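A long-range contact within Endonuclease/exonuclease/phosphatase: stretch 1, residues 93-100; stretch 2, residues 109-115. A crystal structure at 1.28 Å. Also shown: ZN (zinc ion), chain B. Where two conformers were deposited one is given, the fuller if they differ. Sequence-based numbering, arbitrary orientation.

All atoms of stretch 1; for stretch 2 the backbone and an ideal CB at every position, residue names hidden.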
ATOM      1  N   VAL A  93      -7.885   5.452  -5.887  1.00 11.91           N
ATOM      2  CA  VAL A  93      -6.960   4.878  -6.844  1.00 11.64           C
ATOM      3  C   VAL A  93      -7.604   3.608  -7.382  1.00 10.83           C
ATOM      4  O   VAL A  93      -8.051   2.760  -6.602  1.00 11.95           O
ATOM      5  CB  VAL A  93      -5.619   4.545  -6.159  1.00 12.68           C
ATOM      6  CG1 VAL A  93      -4.783   3.623  -7.037  1.00 14.23           C
ATOM      7  CG2 VAL A  93      -4.876   5.836  -5.796  1.00 14.36           C
ATOM      8  N   LEU A  94      -7.683   3.492  -8.705  1.00 11.09           N
ATOM      9  CA  LEU A  94      -8.245   2.313  -9.352  1.00 11.42           C
ATOM     10  C   LEU A  94      -7.202   1.634 -10.229  1.00 11.92           C
ATOM     11  O   LEU A  94      -6.465   2.298 -10.967  1.00 13.02           O
ATOM     12  CB  LEU A  94      -9.444   2.691 -10.213  1.00 12.51           C
ATOM     13  CG  LEU A  94     -10.581   3.414  -9.494  1.00 12.74           C
ATOM     14  CD1 LEU A  94     -11.672   3.822 -10.484  1.00 15.53           C
ATOM     15  CD2 LEU A  94     -11.159   2.571  -8.366  1.00 12.49           C
ATOM     16  N   ASN A  95      -7.136   0.308 -10.135  1.00 10.96           N
ATOM     17  CA  ASN A  95      -6.324  -0.505 -11.036  1.00 11.36           C
ATOM     18  C   ASN A  95      -7.225  -1.276 -11.994  1.00 10.95           C
ATOM     19  O   ASN A  95      -8.405  -1.526 -11.679  1.00 11.97           O
ATOM     20  CB  ASN A  95      -5.469  -1.524 -10.264  1.00 11.97           C
ATOM     21  CG  ASN A  95      -4.604  -0.896  -9.175  1.00 12.30           C
ATOM     22  OD1 ASN A  95      -4.532  -1.422  -8.070  1.00 13.57           O
ATOM     23  ND2 ASN A  95      -3.913   0.194  -9.493  1.00 12.41           N
ATOM     24  N   GLU A  96      -6.677  -1.664 -13.142  0.53 11.69           N
ATOM     25  CA  GLU A  96      -7.389  -2.458 -14.140  0.53 12.28           C
ATOM     26  C   GLU A  96      -8.591  -1.716 -14.717  0.53 11.75           C
ATOM     27  O   GLU A  96      -9.704  -2.238 -14.770  0.53 12.34           O
ATOM     28  CB  GLU A  96      -7.791  -3.821 -13.579  0.53 13.85           C
ATOM     29  CG  GLU A  96      -6.612  -4.734 -13.309  0.53 16.11           C
ATOM     30  CD  GLU A  96      -5.838  -5.058 -14.573  0.53 18.94           C
ATOM     31  OE1 GLU A  96      -6.422  -5.689 -15.480  0.53 19.13           O
ATOM     32  OE2 GLU A  96      -4.652  -4.673 -14.665  0.53 19.88           O
ATOM     33  N   VAL A  97      -8.338  -0.493 -15.168  1.00 12.13           N
ATOM     34  CA  VAL A  97      -9.326   0.304 -15.857  1.00 12.51           C
ATOM     35  C   VAL A  97      -8.896   0.374 -17.320  1.00 12.87           C
ATOM     36  O   VAL A  97      -7.781   0.812 -17.616  1.00 13.80           O
ATOM     37  CB  VAL A  97      -9.404   1.740 -15.266  1.00 12.60           C
ATOM     38  CG1 VAL A  97     -10.529   2.517 -15.934  1.00 14.46           C
ATOM     39  CG2 VAL A  97      -9.579   1.712 -13.754  1.00 14.01           C
ATOM     40  N   HIS A  98      -9.755  -0.087 -18.227  1.00 13.01           N
ATOM     41  CA  HIS A  98      -9.399  -0.103 -19.645  1.00 13.68           C
ATOM     42  C   HIS A  98      -9.928   1.108 -20.390  1.00 13.44           C
ATOM     43  O   HIS A  98     -10.962   1.684 -20.040  1.00 15.08           O
ATOM     44  CB  HIS A  98      -9.876  -1.379 -20.351  1.00 13.64           C
ATOM     45  CG  HIS A  98      -8.979  -2.557 -20.116  1.00 13.89           C
ATOM     46  ND1 HIS A  98      -9.014  -3.677 -20.927  1.00 14.92           N
ATOM     47  CD2 HIS A  98      -8.037  -2.776 -19.173  1.00 14.41           C
ATOM     48  CE1 HIS A  98      -8.103  -4.541 -20.473  1.00 14.58           C
ATOM     49  NE2 HIS A  98      -7.510  -4.023 -19.422  1.00 15.41           N
ATOM     50  N   ARG A  99      -9.196   1.492 -21.426  1.00 14.90           N
ATOM     51  CA  ARG A  99      -9.683   2.472 -22.366  1.00 15.87           C
ATOM     52  C   ARG A  99      -9.446   1.864 -23.742  1.00 16.14           C
ATOM     53  O   ARG A  99      -8.330   1.903 -24.272  1.00 16.70           O
ATOM     54  CB  ARG A  99      -8.957   3.804 -22.184  1.00 17.97           C
ATOM     55  CG  ARG A  99      -9.458   4.897 -23.109  1.00 21.15           C
ATOM     56  CD  ARG A  99      -9.302   6.271 -22.492  1.00 25.53           C
ATOM     57  NE  ARG A  99      -7.922   6.743 -22.502  1.00 28.09           N
ATOM     58  CZ  ARG A  99      -7.522   7.872 -21.923  1.00 30.48           C
ATOM     59  NH1 ARG A  99      -8.395   8.634 -21.277  1.00 31.40           N
ATOM     60  NH2 ARG A  99      -6.252   8.241 -21.978  1.00 31.58           N
ATOM     61  N   ASP A 100     -10.497   1.255 -24.290  1.00 16.52           N
ATOM     62  CA  ASP A 100     -10.391   0.413 -25.483  1.00 16.98           C
ATOM     63  C   ASP A 100     -11.174   0.979 -26.654  1.00 18.72           C
ATOM     64  O   ASP A 100     -12.292   1.462 -26.478  1.00 20.21           O
ATOM     65  CB  ASP A 100     -10.987  -0.977 -25.239  1.00 17.42           C
ATOM     66  CG  ASP A 100     -10.300  -1.761 -24.148  1.00 15.37           C
ATOM     67  OD1 ASP A 100      -9.109  -1.510 -23.819  1.00 15.74           O
ATOM     68  OD2 ASP A 100     -10.975  -2.672 -23.614  1.00 16.07           O
ATOM     69  N   UNK A 109     -14.563   3.005 -23.227  1.00 18.84           N
ATOM     70  CA  UNK A 109     -13.833   4.058 -22.527  1.00 18.61           C
ATOM     71  C   UNK A 109     -14.242   4.059 -21.052  1.00 16.78           C
ATOM     72  O   UNK A 109     -15.103   4.834 -20.624  1.00 17.29           O
ATOM     73  CB  UNK A 109     -14.097   5.423 -23.166  1.00 18.61           C
ATOM     74  N   UNK A 110     -13.622   3.191 -20.261  1.00 15.67           N
ATOM     75  CA  UNK A 110     -14.036   3.074 -18.863  1.00 14.66           C
ATOM     76  C   UNK A 110     -13.785   4.327 -18.016  1.00 14.26           C
ATOM     77  O   UNK A 110     -14.620   4.662 -17.182  1.00 14.48           O
ATOM     78  CB  UNK A 110     -13.309   1.889 -18.224  1.00 14.66           C
ATOM     79  N   UNK A 111     -12.649   5.026 -18.220  1.00 14.59           N
ATOM     80  CA  UNK A 111     -12.485   6.249 -17.422  1.00 15.70           C
ATOM     81  C   UNK A 111     -13.604   7.262 -17.685  1.00 15.34           C
ATOM     82  O   UNK A 111     -14.096   7.882 -16.742  1.00 15.90           O
ATOM     83  CB  UNK A 111     -11.129   6.891 -17.721  1.00 15.70           C
ATOM     84  N   UNK A 112     -14.022   7.412 -18.938  1.00 15.42           N
ATOM     85  CA  UNK A 112     -15.086   8.355 -19.252  1.00 15.77           C
ATOM     86  C   UNK A 112     -16.407   7.903 -18.638  1.00 14.43           C
ATOM     87  O   UNK A 112     -17.185   8.720 -18.144  1.00 15.15           O
ATOM     88  CB  UNK A 112     -15.231   8.512 -20.767  1.00 15.77           C
ATOM     89  N   UNK A 113     -16.666   6.601 -18.661  1.00 14.16           N
ATOM     90  CA  UNK A 113     -17.907   6.086 -18.105  1.00 13.43           C
ATOM     91  C   UNK A 113     -17.946   6.246 -16.578  1.00 13.36           C
ATOM     92  O   UNK A 113     -18.960   6.651 -16.006  1.00 13.70           O
ATOM     93  CB  UNK A 113     -18.081   4.615 -18.488  1.00 13.43           C
ATOM     94  N   UNK A 114     -16.834   5.936 -15.919  1.00 13.68           N
ATOM     95  CA  UNK A 114     -16.761   6.112 -14.474  1.00 13.59           C
ATOM     96  C   UNK A 114     -16.908   7.587 -14.092  1.00 14.01           C
ATOM     97  O   UNK A 114     -17.603   7.921 -13.137  1.00 14.34           O
ATOM     98  CB  UNK A 114     -15.440   5.556 -13.939  1.00 13.59           C
ATOM     99  N   UNK A 115     -16.280   8.469 -14.861  1.00 14.59           N
ATOM    100  CA  UNK A 115     -16.411   9.905 -14.623  1.00 15.07           C
ATOM    101  C   UNK A 115     -17.863  10.362 -14.776  1.00 14.82           C
ATOM    102  O   UNK A 115     -18.355  11.155 -13.982  1.00 15.81           O
ATOM    103  CB  UNK A 115     -15.511  10.685 -15.583  1.00 15.07           C
TER
HETATM  104 ZN    ZN B 501     -10.288  -3.996 -22.419  1.00 15.88          ZN

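Position 109 is the last residue before the helix that begins at 110, and its backbone forms a single beta bridge with Arg99. Its CA-to-CB bond points away from stretch 1, although the ideal CB lies 4.7 Å from Arg99 CG. Two demands meet here: the first turn of a helix leaves amide hydrogens without backbone acceptors, and the arginine offers positive charge. Asp, Asn, Ser or Thr could cap the helix, and an acid would also complement the charge. The deposited residue is Asp109. With chi1 at t, its side chain turns back over the helix start, and OD1 accepts a capping hydrogen bond from the amide N of position 112 at 3.2 Å. The end of the side chain also comes nearer stretch 1: Asp109 OD1 lies 3.4 Å from Arg99 CD, and a water links the two residues, donating to Asp109 OD1 at 2.6 Å and accepting from Arg99 NH1 at 2.8 Å.

Position 110 points toward stretch 1. Its backbone N donates to His98 O at 3.1 Å, and its ideal CB is 3.7 Å from Val97 CG1, so the side chain leaves the helix against the strand. Nearby, the amide of His98 offers a donor. A small or apolar residue could pack here but would leave that donor unanswered from this position; a longer chain ending in an acceptor, such as Gln or Glu, suits it better. The residue is Gln110. Its CB packs 3.8 Å from Val97 CG1, and OE1 accepts from His98 N at 2.9 Å with a nearly straight angle of 168°. Together the two hydrogen bonds engage both N and O of His98, whose ND1 binds zinc at 2.0 Å; Gln110 NE2 is bonded elsewhere in the structure.

At position 111 phi is -60°, the CA-to-CB bond again points toward stretch 1, and the ideal CB is 4.8 Å from both Val97 CG1 and Arg99 NH1. The first turn of a helix tolerates a residue without an amide hydrogen, so proline fits, as would Ala, Val or another compact apolar residue. Pro111 is found. Its CD lies 3.9 Å from Val97 CG1, 4.1 Å from Arg99 CB and 3.2 Å from His98 O, so the ring fills the space beside the strand.

Position 112 points sideways, with nothing of stretch 1 within 5.5 Å of its ideal CB, and many helix-compatible residues would do; Ala112 adds little bulk while its N donates the capping bond to Asp109 OD1. Position 113 is out of reach, leaving a long polar chain free, and Arg113 makes no contact with stretch 1.

Position 114, one turn beyond 110, points toward stretch 1, its ideal CB 5.4 Å from Leu94 CD1. A sizeable apolar chain such as Leu, Ile or Met would suit that gap. Leu114 CD1 reaches 4.0 Å from Leu94 CD1 and 4.2 Å from Val97 CG1, joining the two in an apolar cluster.

Position 115 is out of reach, so stretch 1 sets no demand and most helix-compatible residues would do; Ala115 simply continues the helix.

Stretch 2, residues 109-115: DQPARLA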
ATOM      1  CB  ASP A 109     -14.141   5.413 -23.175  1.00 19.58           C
ATOM      2  CG  ASP A 109     -13.216   6.529 -22.709  1.00 21.68           C
ATOM      3  OD1 ASP A 109     -12.618   6.421 -21.616  1.00 21.01           O
ATOM      4  OD2 ASP A 109     -13.113   7.538 -23.439  1.00 24.80           O
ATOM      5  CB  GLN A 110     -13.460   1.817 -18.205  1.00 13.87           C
ATOM      6  CG  GLN A 110     -13.771   0.556 -18.989  1.00 13.93           C
ATOM      7  CD  GLN A 110     -13.562  -0.689 -18.168  1.00 13.47           C
ATOM      8  OE1 GLN A 110     -12.443  -0.998 -17.755  1.00 14.36           O
ATOM      9  NE2 GLN A 110     -14.643  -1.418 -17.922  1.00 15.00           N
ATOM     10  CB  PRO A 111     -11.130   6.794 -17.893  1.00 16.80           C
ATOM     11  CG  PRO A 111     -10.392   5.588 -18.353  1.00 17.07           C
ATOM     12  CD  PRO A 111     -11.427   4.717 -18.988  1.00 15.42           C
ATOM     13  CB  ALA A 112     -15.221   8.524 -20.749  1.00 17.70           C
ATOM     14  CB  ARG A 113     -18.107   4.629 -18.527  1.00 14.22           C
ATOM     15  CG  ARG A 113     -19.362   3.979 -17.974  1.00 14.52           C
ATOM     16  CD  ARG A 113     -20.623   4.759 -18.300  1.00 15.44           C
ATOM     17  NE  ARG A 113     -21.798   3.977 -17.923  1.00 16.20           N
ATOM     18  CZ  ARG A 113     -22.979   4.488 -17.596  1.00 17.27           C
ATOM     19  NH1 ARG A 113     -23.170   5.801 -17.601  1.00 17.99           N
ATOM     20  NH2 ARG A 113     -23.966   3.675 -17.252  1.00 17.68           N
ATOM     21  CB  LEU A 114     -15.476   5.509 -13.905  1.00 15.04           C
ATOM     22  CG  LEU A 114     -15.410   3.985 -13.932  1.00 15.87           C
ATOM     23  CD1 LEU A 114     -13.974   3.521 -13.734  1.00 17.83           C
ATOM     24  CD2 LEU A 114     -16.335   3.415 -12.850  1.00 17.26           C
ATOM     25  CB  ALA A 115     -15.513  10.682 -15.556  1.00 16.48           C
TER
HETATM   26  O   HOH W   1     -11.176   8.542 -21.098  1.00 28.75           O
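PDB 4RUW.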